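PDB 1WIW: glucose-6-phosphate isomerase like protein from Thermus thermophilus, which probably binds phosphorylated sugars and may interconvert glucose 6-phosphate or mannose 6-phosphate with fructose 6-phosphate. Local coordinates for residues E162-F167 and D214-V219. Residues are numbered along the deposited sequence; the frame is centred on the assembly and turned at random.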
# COMPACT_ATOMS: atom_id res chain seq x y z
N GLU B 162 -15.89 12.92 10.07
CA GLU B 162 -16.00 11.99 11.19
C GLU B 162 -16.19 10.54 10.79
O GLU B 162 -16.88 9.76 11.47
CB GLU B 162 -17.12 12.45 12.13
CG GLU B 162 -16.78 13.76 12.83
CD GLU B 162 -17.86 14.21 13.79
OE1 GLU B 162 -18.20 13.44 14.71
OE2 GLU B 162 -18.35 15.35 13.62
N ARG B 163 -15.59 10.17 9.67
CA ARG B 163 -15.63 8.80 9.18
C ARG B 163 -14.22 8.40 8.82
O ARG B 163 -13.34 9.25 8.70
CB ARG B 163 -16.52 8.67 7.95
CG ARG B 163 -18.01 8.65 8.26
CD ARG B 163 -18.76 7.96 7.15
NE ARG B 163 -19.76 8.83 6.54
CZ ARG B 163 -20.95 9.07 7.05
NH1 ARG B 163 -21.31 8.50 8.19
NH2 ARG B 163 -21.79 9.90 6.44
N LEU B 164 -14.00 7.10 8.66
CA LEU B 164 -12.69 6.58 8.28
C LEU B 164 -12.82 6.18 6.82
O LEU B 164 -13.39 5.14 6.50
CB LEU B 164 -12.34 5.35 9.13
CG LEU B 164 -11.03 4.65 8.79
CD1 LEU B 164 -9.87 5.63 8.92
CD2 LEU B 164 -10.82 3.45 9.72
N PRO B 165 -12.31 7.02 5.91
CA PRO B 165 -12.41 6.68 4.49
C PRO B 165 -11.55 5.51 4.04
O PRO B 165 -10.40 5.34 4.47
CB PRO B 165 -12.05 7.99 3.78
CG PRO B 165 -11.15 8.67 4.75
CD PRO B 165 -11.77 8.38 6.10
N LEU B 166 -12.13 4.69 3.17
CA LEU B 166 -11.47 3.53 2.60
C LEU B 166 -11.42 3.79 1.09
O LEU B 166 -12.45 3.72 0.42
CB LEU B 166 -12.27 2.27 2.91
CG LEU B 166 -11.92 0.97 2.17
CD1 LEU B 166 -10.44 0.67 2.30
CD2 LEU B 166 -12.77 -0.17 2.74
N PHE B 167 -10.23 4.10 0.58
CA PHE B 167 -10.06 4.39 -0.84
C PHE B 167 -9.68 3.16 -1.66
O PHE B 167 -8.74 2.45 -1.31
CB PHE B 167 -9.00 5.47 -1.04
CG PHE B 167 -9.28 6.75 -0.32
CD1 PHE B 167 -8.52 7.13 0.78
CD2 PHE B 167 -10.30 7.59 -0.74
CE1 PHE B 167 -8.76 8.33 1.44
CE2 PHE B 167 -10.55 8.79 -0.09
CZ PHE B 167 -9.78 9.16 1.01
N ASP B 214 -13.87 5.25 13.86
CA ASP B 214 -15.04 5.85 13.21
C ASP B 214 -15.61 4.91 12.16
O ASP B 214 -14.91 4.03 11.65
CB ASP B 214 -14.64 7.17 12.53
CG ASP B 214 -13.96 8.14 13.47
OD1 ASP B 214 -14.55 8.45 14.53
OD2 ASP B 214 -12.84 8.59 13.15
N PRO B 215 -16.90 5.09 11.81
CA PRO B 215 -17.52 4.23 10.80
C PRO B 215 -16.83 4.41 9.44
O PRO B 215 -16.37 5.50 9.11
CB PRO B 215 -18.98 4.70 10.79
CG PRO B 215 -18.87 6.14 11.19
CD PRO B 215 -17.86 6.10 12.30
N LEU B 216 -16.76 3.34 8.67
CA LEU B 216 -16.10 3.38 7.37
C LEU B 216 -16.89 4.11 6.28
O LEU B 216 -18.12 4.10 6.26
CB LEU B 216 -15.79 1.96 6.89
CG LEU B 216 -14.71 1.19 7.66
CD1 LEU B 216 -14.75 -0.27 7.25
CD2 LEU B 216 -13.34 1.80 7.38
N ALA B 217 -16.16 4.73 5.37
CA ALA B 217 -16.74 5.43 4.23
C ALA B 217 -15.97 4.91 3.02
O ALA B 217 -14.82 5.29 2.79
CB ALA B 217 -16.55 6.94 4.37
N ALA B 218 -16.59 4.02 2.26
CA ALA B 218 -15.94 3.47 1.09
C ALA B 218 -15.93 4.51 -0.02
O ALA B 218 -16.96 5.14 -0.29
CB ALA B 218 -16.65 2.21 0.63
N VAL B 219 -14.78 4.70 -0.64
CA VAL B 219 -14.66 5.67 -1.73
C VAL B 219 -14.09 4.95 -2.94
O VAL B 219 -12.89 4.68 -3.00
CB VAL B 219 -13.73 6.84 -1.36
CG1 VAL B 219 -13.69 7.85 -2.49
CG2 VAL B 219 -14.22 7.51 -0.08
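L164 and L216 lie side by side and point the same way, their CD2 methyls 3.8 Å apart, in the parallel sheet of the C-terminal SIS domain, where, within this chain, 164-168 is an outermost strand of three and 216-221 the middle one. L164 of the second subunit packs on L164, and L190 of the second subunit on L216, so this face of the pair meets the dimer partner. On the other face F167 and V219 are also aligned: ring atom CD2 of F167 sits 3.6 Å from V219 CB, the ring oblique to it, and M262 of helix 251-272 touches both. R163 runs across P215 at about a right angle. Its CD lies 3.7 Å from A217 CB, which stands at the guanidinium edge near its plane; a bend at chi3 (-121°) sets NE, which bonds to T159 O, and NH1 forms a salt bridge with D239. An alanine in place of R163 would probably leave D239 without this charged mate and open a gap beside the A217 methyl. Four backbone bonds join the strands: L164 N to P215 O, A217 N to L164 O, L166 N to A217 O and, at 2.7 Å, V219 N to L166 O.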